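Local coordinates for ribosomal protein L11 methyltransferase (Lactobacillus delbrueckii subsp. bulgaricus ATCC BAA-365, PDB 3GRZ) that probably methylates ribosomal protein L11 with S-adenosyl-L-methionine as methyl donor, through the C-terminal methyltransferase domain that makes up this chain, at residues H44-L49 with G186-L191; V67-G72 with E94-A99; I129-L134 with V155-I160; I137-I142 with L165-Q170; Q178-M183 with A192-H197. One frame throughout, in Å; residues are numbered along the deposited sequence.

Contact 1. Residues H44-L49 with G186-L191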
# COMPACT_ATOMS: atom_id res chain seq x y z
N HIS B 44 5.17 -1.02 14.54
CA HIS B 44 4.03 -0.56 13.74
C HIS B 44 4.40 -0.17 12.32
O HIS B 44 3.66 -0.50 11.38
CB HIS B 44 3.32 0.61 14.43
CG HIS B 44 2.86 0.29 15.82
ND1 HIS B 44 2.12 -0.84 16.12
CD2 HIS B 44 3.05 0.94 16.99
CE1 HIS B 44 1.87 -0.86 17.42
NE2 HIS B 44 2.42 0.21 17.97
N GLN B 45 5.54 0.52 12.16
CA GLN B 45 6.08 0.86 10.85
C GLN B 45 6.33 -0.38 9.98
O GLN B 45 5.92 -0.42 8.83
CB GLN B 45 7.36 1.72 10.97
CG GLN B 45 7.14 3.23 10.70
CD GLN B 45 8.32 4.16 11.13
OE1 GLN B 45 9.26 3.75 11.84
NE2 GLN B 45 8.25 5.42 10.69
N THR B 46 6.97 -1.40 10.54
CA THR B 46 7.34 -2.56 9.74
C THR B 46 6.13 -3.41 9.41
O THR B 46 6.04 -3.97 8.31
CB THR B 46 8.44 -3.42 10.41
OG1 THR B 46 7.95 -3.94 11.64
CG2 THR B 46 9.70 -2.58 10.66
N THR B 47 5.18 -3.47 10.35
CA THR B 47 3.90 -4.13 10.12
C THR B 47 3.18 -3.47 8.94
O THR B 47 2.71 -4.16 8.06
CB THR B 47 3.03 -4.16 11.41
OG1 THR B 47 3.67 -4.99 12.38
CG2 THR B 47 1.64 -4.71 11.16
N GLN B 48 3.10 -2.14 8.94
CA GLN B 48 2.43 -1.41 7.86
C GLN B 48 3.09 -1.66 6.49
O GLN B 48 2.40 -1.84 5.50
CB GLN B 48 2.39 0.09 8.15
CG GLN B 48 1.62 0.89 7.09
CD GLN B 48 1.64 2.38 7.35
OE1 GLN B 48 2.69 3.03 7.23
NE2 GLN B 48 0.48 2.93 7.71
N LEU B 49 4.43 -1.69 6.43
CA LEU B 49 5.13 -1.91 5.16
C LEU B 49 4.78 -3.28 4.60
O LEU B 49 4.42 -3.42 3.42
CB LEU B 49 6.66 -1.73 5.30
CG LEU B 49 7.12 -0.33 5.76
CD1 LEU B 49 8.63 -0.19 5.74
CD2 LEU B 49 6.45 0.78 4.94
N GLY B 186 10.77 5.89 7.98
CA GLY B 186 11.78 6.10 9.02
C GLY B 186 13.06 5.42 8.60
O GLY B 186 13.52 5.63 7.48
N ARG B 187 13.61 4.57 9.46
CA ARG B 187 14.81 3.82 9.08
C ARG B 187 14.51 2.43 8.52
O ARG B 187 15.42 1.70 8.14
CB ARG B 187 15.83 3.79 10.24
CG ARG B 187 15.46 3.01 11.51
CD ARG B 187 16.60 3.16 12.57
NE ARG B 187 17.90 2.72 12.03
CZ ARG B 187 19.09 3.24 12.33
NH1 ARG B 187 19.21 4.26 13.18
NH2 ARG B 187 20.18 2.73 11.76
N TRP B 188 13.22 2.10 8.43
CA TRP B 188 12.78 0.76 8.05
C TRP B 188 12.45 0.62 6.58
O TRP B 188 11.87 1.51 5.99
CB TRP B 188 11.56 0.34 8.88
CG TRP B 188 11.85 0.32 10.32
CD1 TRP B 188 11.39 1.20 11.27
CD2 TRP B 188 12.71 -0.60 11.00
NE1 TRP B 188 11.90 0.87 12.50
CE2 TRP B 188 12.71 -0.23 12.36
CE3 TRP B 188 13.48 -1.71 10.59
CZ2 TRP B 188 13.45 -0.93 13.33
CZ3 TRP B 188 14.21 -2.40 11.55
CH2 TRP B 188 14.19 -2.01 12.90
N ILE B 189 12.79 -0.53 6.02
CA ILE B 189 12.60 -0.85 4.62
C ILE B 189 11.67 -2.04 4.48
O ILE B 189 11.79 -3.02 5.23
CB ILE B 189 13.96 -1.20 3.93
CG1 ILE B 189 15.02 -0.11 4.19
CG2 ILE B 189 13.79 -1.48 2.45
CD1 ILE B 189 14.89 1.11 3.35
N GLY B 190 10.75 -1.96 3.52
CA GLY B 190 9.96 -3.10 3.08
C GLY B 190 10.18 -3.34 1.60
O GLY B 190 10.36 -2.40 0.84
N LEU B 191 10.19 -4.61 1.19
CA LEU B 191 10.41 -4.96 -0.22
C LEU B 191 9.37 -5.91 -0.76
O LEU B 191 9.04 -6.91 -0.11
CB LEU B 191 11.79 -5.61 -0.41
CG LEU B 191 13.04 -4.93 0.13
CD1 LEU B 191 14.21 -5.90 0.02
CD2 LEU B 191 13.33 -3.64 -0.65
O HOH W 1 12.41 4.61 12.27
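On one face of the Rossmann-like sheet of this methyltransferase, the first turns of helix 44-57 meet strand 188-195, with Gln45, Thr46 and Leu49 gathered about Trp188 and Gly190. The methyl of Thr46 lies over one face of the indole: CG2 is 3.9 Å from the centroid of the five-membered ring of Trp188 and 25° off its normal, a CH-pi contact. This methyl stands anti to its own carbonyl carbon, beside the backbone N. CG of Arg187 lies against the opposite indole face. Gln45 crosses Trp188 at about a right angle, its amide plane turned 68° from the ring; OE1 arrives at the edge, in plane, 3.4 Å from Trp188 CD1. A water accepts from Arg187 N and donates weakly to Gln45 OE1. Farther along, Leu49 CD1 reaches Gly190 N at 3.5 Å. A side chain on Gly190 would collide with Leu49 CB, and its absence lets the two CA atoms of Leu49 and Gly190 come within 5.4 Å. Helix and strand run nearly parallel, the usual helix-on-sheet layering of the Rossmann-like methyltransferases, beside Thr47 of the predicted cofactor site.

Contact 2. Residues V67-G72 with E94-A99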
# COMPACT_ATOMS: atom_id res chain seq x y z
N VAL B 67 6.58 -16.25 7.61
CA VAL B 67 7.77 -16.78 8.28
C VAL B 67 8.15 -15.85 9.42
O VAL B 67 8.25 -14.65 9.22
CB VAL B 67 8.95 -16.92 7.28
CG1 VAL B 67 10.20 -17.45 7.97
CG2 VAL B 67 8.57 -17.84 6.13
N GLY B 68 8.36 -16.41 10.62
CA GLY B 68 8.66 -15.60 11.80
C GLY B 68 7.41 -14.87 12.28
O GLY B 68 7.46 -13.69 12.60
N THR B 69 6.30 -15.60 12.33
CA THR B 69 4.97 -15.00 12.47
C THR B 69 4.75 -14.15 13.74
O THR B 69 3.91 -13.23 13.73
CB THR B 69 3.86 -16.09 12.30
OG1 THR B 69 2.60 -15.48 12.05
CG2 THR B 69 3.74 -16.98 13.54
N GLY B 70 5.51 -14.43 14.80
CA GLY B 70 5.42 -13.69 16.07
C GLY B 70 4.03 -13.78 16.66
O GLY B 70 3.59 -14.85 17.07
N SER B 71 3.31 -12.66 16.61
CA SER B 71 1.95 -12.56 17.12
C SER B 71 0.92 -13.18 16.16
O SER B 71 -0.24 -13.39 16.55
CB SER B 71 1.60 -11.09 17.31
OG SER B 71 1.47 -10.47 16.05
N GLY B 72 1.33 -13.41 14.92
CA GLY B 72 0.44 -13.93 13.87
C GLY B 72 -0.26 -12.86 13.05
O GLY B 72 -1.07 -13.17 12.19
N GLU B 94 5.72 -19.77 22.37
CA GLU B 94 4.88 -18.62 22.69
C GLU B 94 4.39 -17.90 21.46
O GLU B 94 3.33 -17.31 21.51
CB GLU B 94 5.54 -17.62 23.65
CG GLU B 94 7.02 -17.67 23.72
CD GLU B 94 7.53 -18.83 24.55
OE1 GLU B 94 7.03 -19.06 25.68
OE2 GLU B 94 8.42 -19.52 24.05
N SER B 95 5.14 -17.96 20.36
CA SER B 95 4.59 -17.49 19.08
C SER B 95 3.46 -18.39 18.60
O SER B 95 2.42 -17.90 18.16
CB SER B 95 5.67 -17.38 18.01
OG SER B 95 5.04 -17.11 16.76
N MET B 96 3.66 -19.70 18.70
CA MET B 96 2.62 -20.67 18.37
C MET B 96 1.34 -20.42 19.16
O MET B 96 0.25 -20.43 18.59
CB MET B 96 3.12 -22.10 18.54
CG MET B 96 4.26 -22.51 17.58
SD MET B 96 3.78 -22.62 15.84
CE MET B 96 4.32 -21.04 15.23
N THR B 97 1.48 -20.12 20.46
CA THR B 97 0.36 -19.75 21.33
C THR B 97 -0.29 -18.42 20.91
O THR B 97 -1.51 -18.34 20.76
CB THR B 97 0.80 -19.67 22.82
OG1 THR B 97 1.31 -20.94 23.22
CG2 THR B 97 -0.36 -19.29 23.75
N ALA B 98 0.53 -17.39 20.72
CA ALA B 98 0.01 -16.07 20.37
C ALA B 98 -0.73 -16.11 19.02
O ALA B 98 -1.84 -15.61 18.94
CB ALA B 98 1.13 -15.03 20.36
N ALA B 99 -0.13 -16.73 18.01
CA ALA B 99 -0.74 -16.81 16.66
C ALA B 99 -2.09 -17.52 16.69
O ALA B 99 -3.05 -17.01 16.12
CB ALA B 99 0.20 -17.48 15.67
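Ser95 and Gly70 make the polar link between helix 93-105 and the loop that follows strand 63-67. Ser95 OG, held anti to the backbone N (chi1 171°), donates to Gly70 O at 2.7 Å, in the carbonyl plane and on a lone pair. Asp90 OD2 is also within hydrogen-bonding reach of OG, and the two oxygens probably share its proton. An alanine in place of Ser95 would probably leave Gly70 O without its hydroxyl donor and Asp90 OD2 without this partner, loosening the tie between helix and loop.

A weaker CH contact to a carbonyl oxygen adds to this bond. Ala99 CA approaches Ser71 O at 3.5 Å (146° at the hydrogen), and Ser71 O also takes a bond from Asn102 ND2.

The apolar contacts are made by small groups. Thr69 CG2 lies 4.2 Å from Ala99 CB, while OG1 of Thr69 bonds to Asp66. Ala99 CB also sits 4.0 Å from Gly72 CA. A side chain on Gly72 would run into Ala99 CA, and the backbone angles of Gly72 by themselves also call for glycine.

A type II' turn from Thr69 to Gly72 is closed by Gly72 N on Thr69 O at 2.8 Å. Gly70 and Gly72 fit the glycine-rich loop of Rossmann-type cofactor folds. Asp90 OD2 meets both Gly70 N and Ser95 OG, which probably fixes loop and carboxylate relative to each other at the predicted S-adenosyl-L-methionine site of Gly68 and Asp90.

Contact 3. Residues I129-L134 with V155-I160; sequences IVANIL and VIFSGI
Ala131 CB approaches the phenyl ring of Phe157 obliquely, 4.1 Å from CD1, while Leu138 of helix 135-145 and Ile193 of the neighbouring strand also pack on Phe157. Ala131 and Phe157 belong to two neighbouring parallel strands at the centre of the Rossmann-like sheet. The other flat group, the amide of Asn132, lies on the opposite face of the sheet. There CG stands anti to the backbone N (chi1 -177°), and OD1 comes 3.6 Å from Ser158 CB; OD1 also passes 3.1 Å from Gly159 N, at an angle too poor for a hydrogen bond. ND2 of Asn132 instead bonds to Thr46 OG1, and Ser158 OG to Thr46 O, so both side chains turn to helix 44-57.

Ile156 N bonds to Ile129 O at 2.8 Å, Ala131 N to Ile156 O at 2.9 Å, and Ser158 N to Ala131 O at 2.9 Å, the regular parallel ladder. On the face of Asn132, Val130 and Ile156 lie side by side pointing the same way, CG2 of Val130 4.1 Å from CD1 of Ile156. Asn132 is a predicted S-adenosyl-L-methionine ligand at the end of its strand; an alanine here would probably leave Thr46 OG1 without its amide partner and open a gap beside Ser158 CB. Gly159 takes a positive phi, and a CB on it would strike both Asn132 OD1 and Ile133 O. Past Asn132 the ladder frays, with Ile133 N reaching Ser158 O in a weak bond of 3.3 Å, bent to 128° at the hydrogen.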
# COMPACT_ATOMS: atom_id res chain seq x y z
N ILE B 129 5.44 -15.58 -0.02
CA ILE B 129 6.17 -15.79 1.21
C ILE B 129 6.38 -14.41 1.86
O ILE B 129 6.86 -13.49 1.21
CB ILE B 129 7.52 -16.53 0.97
CG1 ILE B 129 7.24 -17.93 0.40
CG2 ILE B 129 8.34 -16.60 2.27
CD1 ILE B 129 8.48 -18.76 0.07
N VAL B 130 5.96 -14.27 3.12
CA VAL B 130 6.01 -12.99 3.82
C VAL B 130 6.89 -13.17 5.05
O VAL B 130 6.79 -14.19 5.74
CB VAL B 130 4.59 -12.50 4.27
CG1 VAL B 130 4.67 -11.14 4.91
CG2 VAL B 130 3.62 -12.45 3.09
N ALA B 131 7.76 -12.19 5.31
CA ALA B 131 8.67 -12.27 6.46
C ALA B 131 9.01 -10.88 6.98
O ALA B 131 9.69 -10.12 6.31
CB ALA B 131 9.95 -13.02 6.09
N ASN B 132 8.49 -10.55 8.17
CA ASN B 132 8.87 -9.34 8.88
C ASN B 132 9.80 -9.73 10.01
O ASN B 132 9.39 -9.91 11.15
CB ASN B 132 7.64 -8.59 9.42
CG ASN B 132 8.00 -7.28 10.10
OD1 ASN B 132 9.12 -6.78 9.99
ND2 ASN B 132 7.05 -6.71 10.82
N ILE B 133 11.07 -9.89 9.66
CA ILE B 133 12.09 -10.31 10.61
C ILE B 133 13.38 -9.53 10.29
O ILE B 133 13.51 -8.93 9.21
CB ILE B 133 12.32 -11.86 10.58
CG1 ILE B 133 12.64 -12.34 9.16
CG2 ILE B 133 11.10 -12.64 11.12
CD1 ILE B 133 12.64 -13.87 8.97
N LEU B 134 14.31 -9.53 11.23
CA LEU B 134 15.53 -8.76 11.10
C LEU B 134 16.42 -9.28 9.98
O LEU B 134 16.36 -10.47 9.64
CB LEU B 134 16.27 -8.69 12.44
CG LEU B 134 15.44 -8.11 13.60
CD1 LEU B 134 16.21 -8.19 14.89
CD2 LEU B 134 14.96 -6.67 13.33
N VAL B 155 7.38 -12.44 -2.95
CA VAL B 155 7.97 -12.43 -1.62
C VAL B 155 7.82 -11.01 -1.07
O VAL B 155 8.03 -10.03 -1.79
CB VAL B 155 9.46 -12.92 -1.61
CG1 VAL B 155 10.09 -12.81 -0.24
CG2 VAL B 155 9.57 -14.40 -2.02
N ILE B 156 7.40 -10.90 0.19
CA ILE B 156 7.38 -9.62 0.88
C ILE B 156 8.27 -9.68 2.12
O ILE B 156 8.03 -10.50 3.01
CB ILE B 156 5.96 -9.23 1.31
CG1 ILE B 156 5.05 -9.19 0.08
CG2 ILE B 156 5.97 -7.88 2.05
CD1 ILE B 156 3.62 -9.37 0.43
N PHE B 157 9.29 -8.82 2.16
CA PHE B 157 10.15 -8.66 3.32
C PHE B 157 9.87 -7.35 4.00
O PHE B 157 9.65 -6.34 3.33
CB PHE B 157 11.64 -8.64 2.95
CG PHE B 157 12.22 -9.99 2.59
CD1 PHE B 157 11.50 -11.17 2.81
CD2 PHE B 157 13.52 -10.07 2.09
CE1 PHE B 157 12.05 -12.41 2.49
CE2 PHE B 157 14.09 -11.32 1.76
CZ PHE B 157 13.36 -12.48 1.95
N SER B 158 9.92 -7.36 5.32
CA SER B 158 9.93 -6.13 6.09
C SER B 158 10.86 -6.35 7.28
O SER B 158 11.37 -7.47 7.47
CB SER B 158 8.53 -5.75 6.54
OG SER B 158 8.52 -4.42 7.01
N GLY B 159 11.10 -5.29 8.05
CA GLY B 159 11.98 -5.36 9.21
C GLY B 159 13.44 -5.11 8.86
O GLY B 159 14.33 -5.38 9.67
N ILE B 160 13.69 -4.59 7.66
CA ILE B 160 15.06 -4.30 7.19
C ILE B 160 15.47 -2.89 7.60
O ILE B 160 14.86 -1.92 7.16
CB ILE B 160 15.18 -4.42 5.65
CG1 ILE B 160 14.83 -5.84 5.20
CG2 ILE B 160 16.59 -4.06 5.16
CD1 ILE B 160 14.33 -5.93 3.76

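Contact 4. Residues I137-I142 with L165-Q170; sequences ILLDLI and LPKIEQ
Ile168 fits against Leu138, Leu139 and Ile142, and this apolar cluster carries the contact between helices 135-145 and 165-174. The two short axes are nearly parallel, 5° apart, with a closest approach of 10.2 Å.

Among the side-chain contacts, the delta methyl of Ile168 does most of the work. Its CD1 lies 3.9 Å from Leu139 CD2 and 4.0 Å from Leu138 CB, so that one methyl touches two consecutive residues of the other helix. CG1 of Ile168 stands anti to its own carbonyl carbon (chi1 -59°), and the chi2 of -70° then directs CD1 to these partners. Leu139 and Ile168 cross at a slant. The second branch of Ile168 serves a different residue, CG2 being 4.4 Å from Ile142 CD1.

Two methyls also approach main-chain oxygens. Leu139 CD2 comes within 3.6 Å of Lys167 O, and Ile142 CD1 lies more loosely, 4.1 Å from Ile168 O. No hydrogen bond or charge pair joins the two segments.

Beyond the pair, Leu138 packs on Phe157 and Ile160 of strand 153-161, and Ile168 on Leu191, which seats both helices on the sheet. Helix 135-145 is the crossover of a beta-alpha-beta unit between strands 126-132 and 153-161, and helix 165-174 follows strand 153-161; such neighbouring, parallel helices covering one face of the sheet are characteristic of the Rossmann-like fold.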
# COMPACT_ATOMS: atom_id res chain seq x y z
N ILE B 137 18.59 -12.57 9.78
CA ILE B 137 17.77 -13.77 9.65
C ILE B 137 17.23 -13.86 8.22
O ILE B 137 17.18 -14.95 7.63
CB ILE B 137 16.62 -13.81 10.69
CG1 ILE B 137 17.16 -13.52 12.09
CG2 ILE B 137 15.91 -15.18 10.67
CD1 ILE B 137 16.09 -13.08 13.08
N LEU B 138 16.83 -12.71 7.65
CA LEU B 138 16.42 -12.66 6.23
C LEU B 138 17.50 -13.19 5.28
O LEU B 138 17.18 -13.90 4.33
CB LEU B 138 16.01 -11.25 5.81
CG LEU B 138 14.68 -10.72 6.35
CD1 LEU B 138 14.53 -9.26 5.95
CD2 LEU B 138 13.51 -11.54 5.84
N LEU B 139 18.76 -12.86 5.57
CA LEU B 139 19.91 -13.38 4.82
C LEU B 139 19.97 -14.91 4.82
O LEU B 139 20.36 -15.51 3.82
CB LEU B 139 21.23 -12.76 5.31
CG LEU B 139 21.45 -11.26 5.04
CD1 LEU B 139 22.65 -10.72 5.79
CD2 LEU B 139 21.57 -10.95 3.55
N ASP B 140 19.57 -15.53 5.93
CA ASP B 140 19.45 -16.99 6.00
C ASP B 140 18.21 -17.52 5.26
O ASP B 140 18.21 -18.64 4.75
CB ASP B 140 19.45 -17.48 7.45
CG ASP B 140 20.78 -17.22 8.16
OD1 ASP B 140 21.82 -17.15 7.47
OD2 ASP B 140 20.77 -17.07 9.40
N LEU B 141 17.15 -16.70 5.21
CA LEU B 141 15.92 -17.08 4.51
C LEU B 141 16.08 -17.03 3.00
O LEU B 141 15.51 -17.86 2.28
CB LEU B 141 14.74 -16.18 4.94
CG LEU B 141 13.37 -16.46 4.29
CD1 LEU B 141 12.86 -17.90 4.60
CD2 LEU B 141 12.35 -15.42 4.72
N ILE B 142 16.84 -16.04 2.51
CA ILE B 142 16.96 -15.83 1.06
C ILE B 142 17.27 -17.12 0.25
O ILE B 142 16.50 -17.45 -0.67
CB ILE B 142 17.87 -14.60 0.71
CG1 ILE B 142 17.14 -13.28 1.03
CG2 ILE B 142 18.26 -14.62 -0.77
CD1 ILE B 142 18.04 -12.06 1.19
N LEU B 165 20.28 -2.77 3.93
CA LEU B 165 19.73 -2.96 2.58
C LEU B 165 20.72 -3.42 1.47
O LEU B 165 20.37 -4.34 0.72
CB LEU B 165 18.87 -1.74 2.15
CG LEU B 165 18.13 -1.78 0.81
CD1 LEU B 165 17.17 -2.98 0.68
CD2 LEU B 165 17.41 -0.46 0.58
N PRO B 166 21.93 -2.82 1.35
CA PRO B 166 22.93 -3.36 0.41
C PRO B 166 23.18 -4.87 0.49
O PRO B 166 23.18 -5.54 -0.55
CB PRO B 166 24.20 -2.57 0.77
CG PRO B 166 23.69 -1.26 1.22
CD PRO B 166 22.43 -1.59 2.01
N LYS B 167 23.35 -5.40 1.71
CA LYS B 167 23.56 -6.83 1.93
C LYS B 167 22.36 -7.66 1.48
O LYS B 167 22.53 -8.72 0.87
CB LYS B 167 23.90 -7.13 3.40
CG LYS B 167 25.31 -6.74 3.81
CD LYS B 167 25.48 -6.78 5.33
CE LYS B 167 26.08 -8.10 5.81
NZ LYS B 167 27.56 -8.10 5.70
N ILE B 168 21.15 -7.16 1.78
CA ILE B 168 19.90 -7.79 1.33
C ILE B 168 19.79 -7.75 -0.21
O ILE B 168 19.53 -8.78 -0.85
CB ILE B 168 18.65 -7.12 1.99
CG1 ILE B 168 18.70 -7.23 3.53
CG2 ILE B 168 17.36 -7.72 1.43
CD1 ILE B 168 18.52 -8.62 4.08
N GLU B 169 20.02 -6.58 -0.79
CA GLU B 169 19.98 -6.41 -2.25
C GLU B 169 20.96 -7.33 -2.99
O GLU B 169 20.62 -7.89 -4.02
CB GLU B 169 20.24 -4.96 -2.64
CG GLU B 169 19.06 -4.03 -2.38
CD GLU B 169 19.31 -2.58 -2.79
OE1 GLU B 169 20.47 -2.14 -2.79
OE2 GLU B 169 18.32 -1.88 -3.10
N GLN B 170 22.16 -7.49 -2.44
CA GLN B 170 23.20 -8.31 -3.05
C GLN B 170 22.83 -9.79 -2.98
O GLN B 170 22.90 -10.49 -3.99
CB GLN B 170 24.55 -8.06 -2.37
CG GLN B 170 25.77 -8.46 -3.18
CD GLN B 170 27.03 -8.52 -2.33
OE1 GLN B 170 27.36 -7.57 -1.60
NE2 GLN B 170 27.76 -9.63 -2.42

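Contact 5. Residues Q178-M183 with A192-H197; sequences QIDLKM and AISRKH
Gln178 and Asp180 are linked side chain to side chain along strand 177-185, and Ser194 joins them from strand 188-195, the other arm of the hairpin. Gln178 has its CG between the backbone N and the carbonyl carbon (chi1 65°), and from there the chain runs extended to an amide that bonds at both ends. NE2 donates to Asp180 OD1 at 3.1 Å, while OE1 accepts from His197 N at 2.8 Å with the donor well above the carbonyl plane, although His197 is poorly ordered. Ser194 adopts the same kind of first torsion (chi1 56°), and its OG donates to the syn lone pair of Asp180 OD2 at 2.7 Å. Each carboxylate oxygen of Asp180 thus has a donor, and Arg56 of helix 44-57 packs on the residue, which would probably favour the charged form.

The backbone is a classic beta bulge, since Asp180 and Leu181 both face Ala192. Asp180 N reaches Ala192 O at 2.8 Å and Leu181 N reaches the same oxygen weakly at 3.3 Å, while Ala192 N returns to Leu181 O. On one side of the bulge, Gln178 and Ser194 form a hydrogen-bonded antiparallel pair. On the other, CB of Leu181 touches CB of Ala192 at 3.8 Å.

Ile179 and Ile193 share the sheet face covered by Leu172 of helix 165-174, whereas Leu181 and Ala192 also pack on Arg56. Ile193 is bonded through its backbone to Val155 of strand 153-161, and Lys182 and Met183 pair with an antiparallel strand of the second subunit, carrying the sheet across the interface.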
# COMPACT_ATOMS: atom_id res chain seq x y z
N GLN B 178 14.49 -10.15 -8.04
CA GLN B 178 14.43 -8.72 -8.26
C GLN B 178 13.48 -8.05 -7.25
O GLN B 178 12.61 -8.71 -6.67
CB GLN B 178 13.98 -8.43 -9.69
CG GLN B 178 12.56 -8.87 -10.01
CD GLN B 178 12.21 -8.72 -11.47
OE1 GLN B 178 13.05 -8.96 -12.35
NE2 GLN B 178 10.97 -8.35 -11.74
N ILE B 179 13.67 -6.74 -7.06
CA ILE B 179 12.83 -5.92 -6.20
C ILE B 179 11.88 -5.13 -7.10
O ILE B 179 12.32 -4.29 -7.90
CB ILE B 179 13.69 -4.96 -5.33
CG1 ILE B 179 14.63 -5.76 -4.42
CG2 ILE B 179 12.80 -4.01 -4.52
CD1 ILE B 179 15.67 -4.90 -3.67
N ASP B 180 10.60 -5.42 -6.97
CA ASP B 180 9.56 -4.76 -7.73
C ASP B 180 9.13 -3.46 -7.05
O ASP B 180 8.65 -2.53 -7.71
CB ASP B 180 8.34 -5.69 -7.85
CG ASP B 180 8.69 -7.03 -8.46
OD1 ASP B 180 9.61 -7.11 -9.30
OD2 ASP B 180 8.01 -8.01 -8.11
N LEU B 181 9.28 -3.41 -5.73
CA LEU B 181 8.85 -2.26 -4.93
C LEU B 181 9.67 -2.17 -3.65
O LEU B 181 9.82 -3.15 -2.93
CB LEU B 181 7.36 -2.33 -4.61
CG LEU B 181 6.78 -1.29 -3.64
CD1 LEU B 181 6.70 0.14 -4.24
CD2 LEU B 181 5.42 -1.72 -3.16
N LYS B 182 10.22 -0.99 -3.42
CA LYS B 182 10.98 -0.69 -2.23
C LYS B 182 10.21 0.39 -1.46
O LYS B 182 9.81 1.41 -2.02
CB LYS B 182 12.37 -0.20 -2.61
CG LYS B 182 13.24 0.22 -1.43
CD LYS B 182 14.65 0.58 -1.88
CE LYS B 182 14.73 2.02 -2.41
NZ LYS B 182 16.06 2.32 -3.02
N MET B 183 9.98 0.15 -0.18
CA MET B 183 9.28 1.14 0.65
C MET B 183 10.18 1.49 1.82
O MET B 183 10.84 0.63 2.37
CB MET B 183 7.96 0.57 1.16
CG MET B 183 6.86 0.39 0.13
SD MET B 183 5.42 -0.49 0.82
CE MET B 183 6.03 -2.16 0.85
N ALA B 192 8.88 -5.62 -1.97
CA ALA B 192 8.12 -6.58 -2.77
C ALA B 192 9.08 -7.18 -3.79
O ALA B 192 9.76 -6.45 -4.51
CB ALA B 192 6.94 -5.91 -3.46
N ILE B 193 9.13 -8.51 -3.82
CA ILE B 193 10.17 -9.28 -4.49
C ILE B 193 9.54 -10.34 -5.40
O ILE B 193 8.53 -10.95 -5.06
CB ILE B 193 11.10 -9.95 -3.43
CG1 ILE B 193 11.91 -8.90 -2.66
CG2 ILE B 193 12.06 -10.98 -4.06
CD1 ILE B 193 12.32 -9.37 -1.26
N SER B 194 10.13 -10.55 -6.58
CA SER B 194 9.78 -11.69 -7.43
C SER B 194 11.04 -12.26 -8.08
O SER B 194 12.13 -11.71 -7.88
CB SER B 194 8.74 -11.28 -8.49
OG SER B 194 9.20 -10.19 -9.27
N ARG B 195 10.91 -13.37 -8.80
CA ARG B 195 12.05 -13.94 -9.55
C ARG B 195 12.49 -13.00 -10.65
O ARG B 195 11.65 -12.35 -11.29
CB ARG B 195 11.68 -15.30 -10.16
CG ARG B 195 11.31 -16.38 -9.17
CD ARG B 195 11.35 -17.74 -9.84
NE ARG B 195 10.58 -18.75 -9.11
CZ ARG B 195 11.11 -19.62 -8.26
NH1 ARG B 195 12.41 -19.61 -8.01
NH2 ARG B 195 10.33 -20.51 -7.65
N LYS B 196 13.81 -12.93 -10.88
CA LYS B 196 14.35 -12.07 -11.93
C LYS B 196 13.71 -12.38 -13.28
O LYS B 196 13.70 -13.53 -13.73
CB LYS B 196 15.88 -12.16 -12.01
CG LYS B 196 16.58 -10.98 -11.38
CD LYS B 196 17.76 -10.54 -12.23
CE LYS B 196 18.20 -9.12 -11.88
NZ LYS B 196 19.04 -8.54 -12.96
N HIS B 197 13.15 -11.34 -13.89
CA HIS B 197 12.42 -11.43 -15.15
C HIS B 197 12.79 -10.23 -16.02
O HIS B 197 12.85 -9.10 -15.54
CB HIS B 197 10.91 -11.44 -14.90
CG HIS B 197 10.31 -12.81 -14.81
ND1 HIS B 197 9.43 -13.30 -15.75
CD2 HIS B 197 10.47 -13.80 -13.89
CE1 HIS B 197 9.07 -14.53 -15.41
NE2 HIS B 197 9.68 -14.85 -14.29

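How the contacts relate
Contacts 2, 3 and 4 are buried; contacts 1 and 5 are partly buried and touch the second subunit. The centre of contact 3, a parallel backbone ladder, is about 6 Å from that of the chain; the centre of contact 5, with its bulge and linked polar side chains, is about 16 Å from it. Both meet at strands 153-161 and 188-195. The helices of contacts 1 and 4 lie on opposite sheet faces; contact 4 joins two helices through aliphatic side chains without a hydrogen bond, whereas contact 1 uses an indole. Contact 2 joins a loop to a helix and borders contact 3 through Val67 and Val130. Contacts 1, 2 and 3 hold predicted cofactor-binding residues.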